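Local coordinates for protease (Penicillium cyclopium, PDB 5Z6O), which hydrolyses peptide bonds as a subtilisin-like serine protease of the S8 (proteinase K) family, probably acting on casein, gelatin and type IV collagen, at residues T183-S187 and G226-A231; G54-W58 and K90-A96; D25-D29 and Y277-N281; T31-I36 and A239-L244. One frame throughout, in Å; residues are numbered along the deposited sequence.

Interaction 1 (T183-S187 and G226-A231); sequences TIAAS and GTSMAA. With PMS (phenylmethanesulfonic acid), chain C.
The subtilisin active-site serine, Ser228, stands near the start of helix 227-245, which this contact seats on strand 182-187. Residues 183-187 are extended; residues 227-231 have helical backbone angles, Met229 N bonding to Gly226 O (3.0 Å) and Ala231 N to Thr227 O (3.1 Å). Strand and helix axes approach to 6.8 Å at 118°, with Ile184 nearest Ala231 and Ala186 nearest Thr227. Small residues allow this closeness: Ala230 CB lies 3.6 Å from Ala185 O and 3.9 Å from Ile184 CG2, while Thr227 CG2 rests 3.8 Å from Ala186 CB. The parallel subtilisin sheet thus backs the nucleophile, which points away from it. Ser228 OG (chi1 m) is bonded covalently to PMS S (1.6 Å). Ser228 N donates to PMS O1S (3.1 Å) and Asn165 ND2 also bonds the inhibitor, consistent with the oxyanion hole. At Gly226 (phi/psi 156/164) a CB would jam against the preceding carbonyl O, which calls for glycine, and would crowd PMS O1S. Thr227 OG1 is hydrogen-bonded to Asn165 OD1.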
loop_
_atom_site.group_PDB
_atom_site.type_symbol
_atom_site.label_atom_id
_atom_site.label_comp_id
_atom_site.label_asym_id
_atom_site.label_seq_id
_atom_site.Cartn_x
_atom_site.Cartn_y
_atom_site.Cartn_z
ATOM N N THR A 183 5.138 -0.739 -8.393
ATOM C CA THR A 183 3.994 -1.555 -8.797
ATOM C C THR A 183 4.093 -2.939 -8.159
ATOM O O THR A 183 5.116 -3.626 -8.326
ATOM C CB THR A 183 3.982 -1.690 -10.318
ATOM O OG1 THR A 183 3.852 -0.388 -10.902
ATOM C CG2 THR A 183 2.845 -2.557 -10.780
ATOM N N ILE A 184 3.019 -3.371 -7.474
ATOM C CA ILE A 184 3.117 -4.465 -6.500
ATOM C C ILE A 184 2.208 -5.615 -6.932
ATOM O O ILE A 184 1.000 -5.429 -7.109
ATOM C CB ILE A 184 2.737 -4.000 -5.080
ATOM C CG1 ILE A 184 3.428 -2.682 -4.701
ATOM C CG2 ILE A 184 3.053 -5.090 -4.069
ATOM C CD1 ILE A 184 4.960 -2.751 -4.910
ATOM N N ALA A 185 2.780 -6.810 -7.063
ATOM C CA ALA A 185 2.018 -8.022 -7.332
ATOM C C ALA A 185 1.735 -8.766 -6.033
ATOM O O ALA A 185 2.323 -8.479 -4.982
ATOM C CB ALA A 185 2.777 -8.924 -8.323
ATOM N N ALA A 186 0.793 -9.709 -6.099
ATOM C CA ALA A 186 0.254 -10.350 -4.900
ATOM C C ALA A 186 0.815 -11.757 -4.703
ATOM O O ALA A 186 0.785 -12.574 -5.630
ATOM C CB ALA A 186 -1.265 -10.424 -4.978
ATOM N N SER A 187 1.272 -12.061 -3.479
ATOM C CA SER A 187 1.788 -13.391 -3.161
ATOM C C SER A 187 0.844 -14.110 -2.205
ATOM O O SER A 187 -0.021 -13.490 -1.584
ATOM C CB SER A 187 3.193 -13.301 -2.536
ATOM O OG SER A 187 3.167 -12.756 -1.216
ATOM N N GLY A 226 -6.469 -9.672 -3.109
ATOM C CA GLY A 226 -6.281 -8.883 -4.306
ATOM C C GLY A 226 -4.940 -8.199 -4.250
ATOM O O GLY A 226 -4.295 -8.126 -3.210
ATOM N N THR A 227 -4.487 -7.719 -5.407
ATOM C CA THR A 227 -3.301 -6.861 -5.359
ATOM C C THR A 227 -3.594 -5.566 -4.596
ATOM O O THR A 227 -2.655 -4.894 -4.156
ATOM C CB THR A 227 -2.786 -6.513 -6.756
ATOM O OG1 THR A 227 -3.828 -5.937 -7.519
ATOM C CG2 THR A 227 -2.270 -7.774 -7.514
ATOM N N SER A 228 -4.884 -5.220 -4.416
ATOM C CA SER A 228 -5.249 -4.132 -3.504
ATOM C C SER A 228 -4.716 -4.356 -2.099
ATOM O O SER A 228 -4.483 -3.384 -1.365
ATOM C CB SER A 228 -6.788 -3.964 -3.417
ATOM O OG SER A 228 -7.307 -3.517 -4.671
ATOM N N MET A 229 -4.632 -5.617 -1.665
ATOM C CA MET A 229 -4.119 -5.943 -0.337
ATOM C C MET A 229 -2.596 -5.958 -0.291
ATOM O O MET A 229 -1.997 -5.757 0.773
ATOM C CB MET A 229 -4.643 -7.321 0.083
ATOM C CG MET A 229 -6.123 -7.343 0.539
ATOM S SD MET A 229 -7.305 -6.928 -0.775
ATOM C CE MET A 229 -7.935 -5.361 -0.241
ATOM N N ALA A 230 -1.969 -6.179 -1.433
ATOM C CA ALA A 230 -0.524 -6.260 -1.528
ATOM C C ALA A 230 0.096 -4.863 -1.468
ATOM O O ALA A 230 0.976 -4.603 -0.641
ATOM C CB ALA A 230 -0.171 -6.983 -2.840
ATOM N N ALA A 231 -0.421 -3.929 -2.263
ATOM C CA ALA A 231 0.163 -2.583 -2.298
ATOM C C ALA A 231 0.322 -1.906 -0.929
ATOM O O ALA A 231 1.384 -1.299 -0.692
ATOM C CB ALA A 231 -0.657 -1.681 -3.232
HETATM C C PMS C . -9.304 -3.598 -6.233
HETATM S S PMS C . -8.444 -4.585 -4.976
HETATM C C1 PMS C . -8.422 -3.408 -7.476
HETATM C C2 PMS C . -7.041 -3.276 -7.391
HETATM C C3 PMS C . -6.282 -3.097 -8.539
HETATM C C4 PMS C . -6.891 -3.054 -9.784
HETATM C C5 PMS C . -8.270 -3.181 -9.868
HETATM C C6 PMS C . -9.028 -3.372 -8.724
HETATM O O2S PMS C . -9.398 -5.219 -4.008
HETATM O O1S PMS C . -7.746 -5.768 -5.576
#

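Interaction 2 (G54-W58 and K90-A96); sequences GRAEW and KKASVVA
Arg55, Ala96 and Glu57 bury the most surface where residues 54-58 run beside residues 90-96. Arg55 (chi1 m, chi2 t, chi3 m) precedes its strand and reaches back along the loop before the other one: NH2 donates to Ala92 O at 2.8 Å, and Lys90 O sits over one face of the guanidinium, 3.1 Å from Arg55 CZ. A long side chain with several donors suits this place, because NH1 also bonds Ala82 O and Ser84 OG. Beyond it the chains are extended and parallel, their axes 4.7 Å apart at 26°, pairing Ala56 with Val94, Glu57 with Val95 and Trp58 with Ala96. Val94 N donates to Arg55 O (3.1 Å), Glu57 N to Val94 O (2.9 Å) and Ala96 N to Glu57 O (2.9 Å). These strands open and close a beta-alpha-beta unit through helix 73-82. Strand 56-61 is an outermost strand of the parallel subtilisin sheet. Ala56, Val94, Trp58 and Ala96 share one face; Val94 there meets Ala78 and Ala82 of that helix. Ala96, small enough to lie beneath an indole, places CB 4.1 Å from the centroid of the six-membered ring of Trp58 (chi1 t), a CH-pi contact. On the other face Glu57 (chi1 p) lays CG 3.9 Å from Val95 CG2, and its carboxylate forms a salt bridge with Arg125.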
loop_
_atom_site.group_PDB
_atom_site.type_symbol
_atom_site.label_atom_id
_atom_site.label_comp_id
_atom_site.label_asym_id
_atom_site.label_seq_id
_atom_site.Cartn_x
_atom_site.Cartn_y
_atom_site.Cartn_z
ATOM N N GLY A 54 -6.711 7.255 16.546
ATOM C CA GLY A 54 -6.613 8.687 16.386
ATOM C C GLY A 54 -5.613 9.179 15.361
ATOM O O GLY A 54 -5.506 10.390 15.171
ATOM N N ARG A 55 -4.886 8.289 14.676
ATOM C CA ARG A 55 -3.869 8.722 13.733
ATOM C C ARG A 55 -4.415 8.923 12.320
ATOM O O ARG A 55 -3.675 9.397 11.442
ATOM C CB ARG A 55 -2.734 7.700 13.691
ATOM C CG ARG A 55 -2.005 7.570 15.013
ATOM C CD ARG A 55 -0.958 6.474 14.996
ATOM N NE ARG A 55 -1.592 5.172 15.044
ATOM C CZ ARG A 55 -1.614 4.335 14.019
ATOM N NH1 ARG A 55 -2.185 3.147 14.163
ATOM N NH2 ARG A 55 -0.978 4.657 12.882
ATOM N N ALA A 56 -5.675 8.603 12.081
ATOM C CA ALA A 56 -6.283 8.775 10.769
ATOM C C ALA A 56 -7.093 10.056 10.745
ATOM O O ALA A 56 -7.877 10.323 11.662
ATOM C CB ALA A 56 -7.205 7.586 10.433
ATOM N N GLU A 57 -6.937 10.830 9.680
ATOM C CA GLU A 57 -7.721 12.044 9.541
ATOM C C GLU A 57 -8.318 12.088 8.144
ATOM O O GLU A 57 -7.831 11.416 7.229
ATOM C CB GLU A 57 -6.858 13.295 9.820
ATOM C CG GLU A 57 -5.890 13.637 8.738
ATOM C CD GLU A 57 -4.883 14.735 9.148
ATOM O OE1 GLU A 57 -4.310 14.658 10.257
ATOM O OE2 GLU A 57 -4.662 15.672 8.346
ATOM N N TRP A 58 -9.411 12.843 7.993
ATOM C CA TRP A 58 -10.092 12.942 6.707
ATOM C C TRP A 58 -9.446 14.034 5.869
ATOM O O TRP A 58 -9.345 15.167 6.326
ATOM C CB TRP A 58 -11.579 13.260 6.902
ATOM C CG TRP A 58 -12.337 13.055 5.652
ATOM C CD1 TRP A 58 -12.650 13.997 4.700
ATOM C CD2 TRP A 58 -12.884 11.821 5.194
ATOM N NE1 TRP A 58 -13.358 13.405 3.672
ATOM C CE2 TRP A 58 -13.498 12.070 3.950
ATOM C CE3 TRP A 58 -12.883 10.522 5.694
ATOM C CZ2 TRP A 58 -14.114 11.063 3.221
ATOM C CZ3 TRP A 58 -13.513 9.531 4.989
ATOM C CH2 TRP A 58 -14.111 9.797 3.756
ATOM N N LYS A 90 2.980 1.163 12.348
ATOM C CA LYS A 90 1.962 1.306 13.377
ATOM C C LYS A 90 1.915 2.693 14.012
ATOM O O LYS A 90 1.016 2.930 14.814
ATOM C CB LYS A 90 2.184 0.251 14.462
ATOM C CG LYS A 90 2.023 -1.180 13.906
ATOM C CD LYS A 90 2.063 -2.221 14.993
ATOM C CE LYS A 90 2.143 -3.586 14.351
ATOM N NZ LYS A 90 0.854 -4.076 13.828
ATOM N N LYS A 91 2.835 3.596 13.684
ATOM C CA LYS A 91 2.800 4.978 14.206
ATOM C C LYS A 91 2.687 6.025 13.119
ATOM O O LYS A 91 2.711 7.223 13.427
ATOM C CB LYS A 91 4.055 5.269 15.061
ATOM C CG LYS A 91 4.033 4.466 16.355
ATOM C CD LYS A 91 5.245 4.773 17.212
ATOM C CE LYS A 91 5.039 4.281 18.639
ATOM N NZ LYS A 91 6.333 4.472 19.379
ATOM N N ALA A 92 2.533 5.613 11.867
ATOM C CA ALA A 92 2.393 6.566 10.767
ATOM C C ALA A 92 1.072 7.312 10.894
ATOM O O ALA A 92 0.134 6.859 11.564
ATOM C CB ALA A 92 2.472 5.838 9.406
ATOM N N SER A 93 1.012 8.487 10.258
ATOM C CA SER A 93 -0.239 9.219 10.089
ATOM C C SER A 93 -0.909 8.800 8.785
ATOM O O SER A 93 -0.235 8.513 7.794
ATOM C CB SER A 93 0.000 10.726 10.052
ATOM O OG SER A 93 0.670 11.173 11.215
ATOM N N VAL A 94 -2.246 8.789 8.791
ATOM C CA VAL A 94 -3.032 8.307 7.654
ATOM C C VAL A 94 -4.037 9.377 7.266
ATOM O O VAL A 94 -4.699 9.934 8.142
ATOM C CB VAL A 94 -3.778 7.003 7.990
ATOM C CG1 VAL A 94 -4.562 6.545 6.798
ATOM C CG2 VAL A 94 -2.815 5.985 8.354
ATOM N N VAL A 95 -4.169 9.650 5.960
ATOM C CA VAL A 95 -5.072 10.679 5.468
ATOM C C VAL A 95 -6.006 10.046 4.441
ATOM O O VAL A 95 -5.550 9.457 3.457
ATOM C CB VAL A 95 -4.310 11.867 4.858
ATOM C CG1 VAL A 95 -5.290 12.901 4.373
ATOM C CG2 VAL A 95 -3.395 12.507 5.896
ATOM N N ALA A 96 -7.318 10.158 4.671
ATOM C CA ALA A 96 -8.277 9.566 3.750
ATOM C C ALA A 96 -8.439 10.470 2.545
ATOM O O ALA A 96 -8.776 11.651 2.699
ATOM C CB ALA A 96 -9.640 9.400 4.423
#

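Interaction 3 (D25-D29 and Y277-N281); sequences DYVYD and YNGIN
Apolar packing comes first where strand 26-29 meets the irregular C-terminal segment 277-281. Ile280 (chi1 t, chi2 p) points at the strand, its CG1 4.0 Å from Val27 CG1 (chi1 t) and its CD1 3.8 Å from Asp29 N and 4.0 Å from Tyr28 C; the nearest CA pair, Tyr28 and Ile280, is 6.4 Å apart. Branched aliphatic residues give both sides bulk without needing polar partners. Among polar approaches, the side-chain amide of Asn278 (chi1 p) reaches Val27, its atom modelled as OD1 lying 3.1 Å from Val27 O; the O and N of this amide may be interchanged. Within the terminal segment, Asn281 N donates to Tyr277 OH (3.0 Å) across a bend, where Gly279 suits the positive phi (81°). Around the contact, strand 2-5 pairs antiparallel with 26-29, and Tyr240 of helix 227-245 touches Tyr28, Asn278 and Ile280. With 184 Å² buried and one apolar side-chain pair, the chemistry implies modest packing that joins the C-terminal segment to strand 26-29 without continuing its sheet.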
loop_
_atom_site.group_PDB
_atom_site.type_symbol
_atom_site.label_atom_id
_atom_site.label_comp_id
_atom_site.label_asym_id
_atom_site.label_seq_id
_atom_site.Cartn_x
_atom_site.Cartn_y
_atom_site.Cartn_z
ATOM N N ASP A 25 5.150 -14.229 14.164
ATOM C CA ASP A 25 5.309 -12.949 14.839
ATOM C C ASP A 25 5.799 -11.881 13.880
ATOM O O ASP A 25 6.580 -12.164 12.979
ATOM C CB ASP A 25 6.329 -13.039 15.965
ATOM C CG ASP A 25 6.033 -14.158 16.926
ATOM O OD1 ASP A 25 4.869 -14.574 17.033
ATOM O OD2 ASP A 25 6.986 -14.604 17.575
ATOM N N TYR A 26 5.379 -10.651 14.114
ATOM C CA TYR A 26 5.848 -9.506 13.333
ATOM C C TYR A 26 6.854 -8.709 14.164
ATOM O O TYR A 26 6.542 -8.281 15.279
ATOM C CB TYR A 26 4.643 -8.660 12.919
ATOM C CG TYR A 26 4.991 -7.372 12.192
ATOM C CD1 TYR A 26 6.006 -7.335 11.248
ATOM C CD2 TYR A 26 4.265 -6.206 12.431
ATOM C CE1 TYR A 26 6.319 -6.110 10.573
ATOM C CE2 TYR A 26 4.564 -5.014 11.769
ATOM C CZ TYR A 26 5.585 -4.990 10.840
ATOM O OH TYR A 26 5.913 -3.806 10.195
ATOM N N VAL A 27 8.061 -8.525 13.636
ATOM C CA VAL A 27 9.165 -7.884 14.356
ATOM C C VAL A 27 9.556 -6.635 13.578
ATOM O O VAL A 27 9.800 -6.720 12.369
ATOM C CB VAL A 27 10.383 -8.824 14.493
ATOM C CG1 VAL A 27 11.464 -8.141 15.321
ATOM C CG2 VAL A 27 9.961 -10.153 15.123
ATOM N N TYR A 28 9.632 -5.491 14.270
ATOM C CA TYR A 28 9.857 -4.215 13.586
ATOM C C TYR A 28 10.530 -3.249 14.557
ATOM O O TYR A 28 10.393 -3.373 15.765
ATOM C CB TYR A 28 8.530 -3.631 13.032
ATOM C CG TYR A 28 7.506 -3.339 14.120
ATOM C CD1 TYR A 28 6.645 -4.342 14.604
ATOM C CD2 TYR A 28 7.428 -2.078 14.691
ATOM C CE1 TYR A 28 5.723 -4.070 15.630
ATOM C CE2 TYR A 28 6.494 -1.788 15.690
ATOM C CZ TYR A 28 5.676 -2.801 16.169
ATOM O OH TYR A 28 4.770 -2.458 17.122
ATOM N N ASP A 29 11.244 -2.276 14.024
ATOM C CA ASP A 29 11.854 -1.257 14.880
ATOM C C ASP A 29 10.807 -0.305 15.450
ATOM O O ASP A 29 9.860 0.092 14.760
ATOM C CB ASP A 29 12.872 -0.443 14.078
ATOM C CG ASP A 29 13.613 0.510 14.943
ATOM O OD1 ASP A 29 14.481 0.005 15.673
ATOM O OD2 ASP A 29 13.282 1.720 14.960
ATOM N N TYR A 277 10.532 -7.546 2.225
ATOM C CA TYR A 277 11.219 -7.903 3.473
ATOM C C TYR A 277 11.660 -6.618 4.153
ATOM O O TYR A 277 12.236 -5.758 3.484
ATOM C CB TYR A 277 12.432 -8.776 3.161
ATOM C CG TYR A 277 13.229 -9.132 4.378
ATOM C CD1 TYR A 277 12.656 -9.867 5.415
ATOM C CD2 TYR A 277 14.547 -8.729 4.501
ATOM C CE1 TYR A 277 13.414 -10.184 6.569
ATOM C CE2 TYR A 277 15.294 -9.048 5.608
ATOM C CZ TYR A 277 14.730 -9.762 6.638
ATOM O OH TYR A 277 15.500 -10.061 7.747
ATOM N N ASN A 278 11.408 -6.470 5.470
ATOM C CA ASN A 278 11.661 -5.178 6.117
ATOM C C ASN A 278 13.099 -5.010 6.607
ATOM O O ASN A 278 13.415 -3.950 7.141
ATOM C CB ASN A 278 10.650 -4.917 7.292
ATOM C CG ASN A 278 10.910 -5.770 8.545
ATOM O OD1 ASN A 278 10.268 -5.555 9.584
ATOM N ND2 ASN A 278 11.796 -6.729 8.457
ATOM N N GLY A 279 13.969 -6.010 6.431
ATOM C CA GLY A 279 15.375 -5.841 6.736
ATOM C C GLY A 279 15.736 -5.971 8.204
ATOM O O GLY A 279 16.832 -5.559 8.602
ATOM N N ILE A 280 14.851 -6.527 9.020
ATOM C CA ILE A 280 15.025 -6.448 10.470
ATOM C C ILE A 280 16.109 -7.408 10.937
ATOM O O ILE A 280 16.752 -7.152 11.957
ATOM C CB ILE A 280 13.690 -6.707 11.194
ATOM C CG1 ILE A 280 13.786 -6.336 12.674
ATOM C CG2 ILE A 280 13.265 -8.156 11.005
ATOM C CD1 ILE A 280 13.775 -4.831 12.943
ATOM N N ASN A 281 16.339 -8.492 10.190
ATOM C CA ASN A 281 17.340 -9.525 10.487
ATOM C C ASN A 281 17.182 -10.064 11.914
ATOM O O ASN A 281 18.084 -9.986 12.756
ATOM C CB ASN A 281 18.741 -8.975 10.231
ATOM C CG ASN A 281 18.987 -8.690 8.757
ATOM O OD1 ASN A 281 18.700 -9.524 7.899
ATOM N ND2 ASN A 281 19.514 -7.508 8.460
#

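Interaction 4 (T31-I36 and A239-L244); sequences TAGEGI and AYLMAL
Two overlapping tight turns fold residues 31-36 into an irregular surface that rests against helix residues 239-244. The first, type I' from Thr31 to Glu34, is closed by Glu34 N to Thr31 O (2.9 Å); the second, type II from Gly33 to Ile36, by Ile36 N to Gly33 O (3.2 Å). Positive phi (74°) favours glycine at Gly33, and the missing side chain lets the loop come close: Gly33 CA lies 4.0 Å from Tyr240 CA and 3.7 Å from Ala243 CB. The methyl of Ala243 is the helix's small bump there, also 3.6 Å from Glu34 O. Conversely, Ile36 (m, m) is the loop's large bump, fitting between successive helical turns with CG2 3.7 Å from Ala239 CB and CD1 3.8 Å from Met242 CB; alanines leave the room it needs. Thr31 OG1, hydrogen-bonded to Asp29 OD2, lies 3.9 Å from Leu244 CD1. Water 1 sits between loop and helix, donating to Thr31 OG1 (2.8 Å) and Tyr240 O (2.7 Å) and accepting from Gly33 N (2.8 Å). This lead-in to strand 37-42 of the subtilisin sheet therefore meets helix 227-245 by close apolar fit, with a water bridge as the polar link.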
loop_
_atom_site.group_PDB
_atom_site.type_symbol
_atom_site.label_atom_id
_atom_site.label_comp_id
_atom_site.label_asym_id
_atom_site.label_seq_id
_atom_site.Cartn_x
_atom_site.Cartn_y
_atom_site.Cartn_z
ATOM N N THR A 31 10.592 2.738 15.862
ATOM C CA THR A 31 10.271 3.993 15.160
ATOM C C THR A 31 8.932 3.877 14.428
ATOM O O THR A 31 8.148 4.835 14.405
ATOM C CB THR A 31 11.370 4.402 14.178
ATOM O OG1 THR A 31 11.750 3.284 13.382
ATOM C CG2 THR A 31 12.602 4.962 14.923
ATOM N N ALA A 32 8.673 2.715 13.814
ATOM C CA ALA A 32 7.330 2.321 13.361
ATOM C C ALA A 32 6.686 3.337 12.423
ATOM O O ALA A 32 5.467 3.484 12.421
ATOM C CB ALA A 32 6.408 2.062 14.568
ATOM N N GLY A 33 7.477 4.007 11.584
ATOM C CA GLY A 33 6.914 4.937 10.636
ATOM C C GLY A 33 6.440 6.242 11.229
ATOM O O GLY A 33 5.755 6.999 10.550
ATOM N N GLU A 34 6.797 6.556 12.464
ATOM C CA GLU A 34 6.277 7.770 13.080
ATOM C C GLU A 34 6.714 9.005 12.310
ATOM O O GLU A 34 7.842 9.084 11.832
ATOM C CB GLU A 34 6.771 7.881 14.539
ATOM C CG GLU A 34 6.072 8.994 15.333
ATOM C CD GLU A 34 6.283 8.859 16.848
ATOM O OE1 GLU A 34 7.447 8.713 17.276
ATOM O OE2 GLU A 34 5.282 8.884 17.597
ATOM N N GLY A 35 5.803 9.956 12.166
ATOM C CA GLY A 35 6.112 11.185 11.478
ATOM C C GLY A 35 5.961 11.139 9.980
ATOM O O GLY A 35 6.175 12.166 9.315
ATOM N N ILE A 36 5.605 9.989 9.417
ATOM C CA ILE A 36 5.371 9.866 7.977
ATOM C C ILE A 36 3.872 9.901 7.710
ATOM O O ILE A 36 3.102 9.248 8.411
ATOM C CB ILE A 36 5.967 8.565 7.426
ATOM C CG1 ILE A 36 7.437 8.458 7.805
ATOM C CG2 ILE A 36 5.809 8.546 5.888
ATOM C CD1 ILE A 36 8.287 9.633 7.254
ATOM N N ALA A 239 6.924 3.807 4.508
ATOM C CA ALA A 239 6.864 4.760 5.619
ATOM C C ALA A 239 7.808 4.330 6.739
ATOM O O ALA A 239 8.543 5.148 7.310
ATOM C CB ALA A 239 5.409 4.882 6.112
ATOM N N TYR A 240 7.826 3.029 7.034
ATOM C CA TYR A 240 8.747 2.462 8.008
ATOM C C TYR A 240 10.206 2.789 7.672
ATOM O O TYR A 240 10.980 3.227 8.537
ATOM C CB TYR A 240 8.498 0.968 8.031
ATOM C CG TYR A 240 9.439 0.175 8.873
ATOM C CD1 TYR A 240 9.311 0.159 10.260
ATOM C CD2 TYR A 240 10.448 -0.553 8.289
ATOM C CE1 TYR A 240 10.195 -0.582 11.047
ATOM C CE2 TYR A 240 11.326 -1.349 9.064
ATOM C CZ TYR A 240 11.190 -1.330 10.423
ATOM O OH TYR A 240 12.058 -2.091 11.147
ATOM N N LEU A 241 10.613 2.570 6.412
ATOM C CA LEU A 241 12.016 2.779 6.073
ATOM C C LEU A 241 12.360 4.259 6.055
ATOM O O LEU A 241 13.498 4.630 6.367
ATOM C CB LEU A 241 12.334 2.145 4.712
ATOM C CG LEU A 241 12.309 0.617 4.757
ATOM C CD1 LEU A 241 12.456 0.033 3.343
ATOM C CD2 LEU A 241 13.442 0.119 5.642
ATOM N N MET A 242 11.410 5.113 5.672
ATOM C CA MET A 242 11.655 6.548 5.725
ATOM C C MET A 242 11.947 6.995 7.144
ATOM O O MET A 242 12.877 7.773 7.375
ATOM C CB MET A 242 10.448 7.335 5.186
ATOM C CG MET A 242 10.319 7.236 3.682
ATOM S SD MET A 242 8.729 8.018 3.177
ATOM C CE MET A 242 8.898 7.756 1.416
ATOM N N ALA A 243 11.142 6.534 8.107
ATOM C CA ALA A 243 11.353 6.994 9.475
ATOM C C ALA A 243 12.561 6.316 10.103
ATOM O O ALA A 243 13.188 6.901 10.988
ATOM C CB ALA A 243 10.106 6.751 10.329
ATOM N N LEU A 244 12.917 5.110 9.642
ATOM C CA LEU A 244 14.042 4.360 10.216
ATOM C C LEU A 244 15.385 4.790 9.626
ATOM O O LEU A 244 16.315 5.144 10.356
ATOM C CB LEU A 244 13.823 2.862 10.001
ATOM C CG LEU A 244 14.980 1.940 10.424
ATOM C CD1 LEU A 244 15.127 1.991 11.930
ATOM C CD2 LEU A 244 14.750 0.503 9.956
HETATM O O HOH W 1 10.168 3.332 11.128
#

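Overall arrangement
Helix 227-245 serves interactions 1 and 4, its start at the reactive serine and its later turns against the loop 31-36; their centres lie 21 Å apart. Interaction 1 is fully buried near the chain centre and relies on small residues; interaction 4 is also largely buried. Interaction 2 is only partly buried at the sheet edge, and interaction 3, about 17 Å from the chain centre, is the most peripheral. Interactions 1 and 2 reach the same parallel sheet, one through helix-on-strand packing, the other through backbone hydrogen bonds. Interaction 4 joins its neighbours: Ile36 O and Ala32 O probably accept hydrogen bonds from Ser93 N and Lys91 N of interaction 2, and Tyr240 OH lies 3.0 Å from Asp29 N of interaction 3.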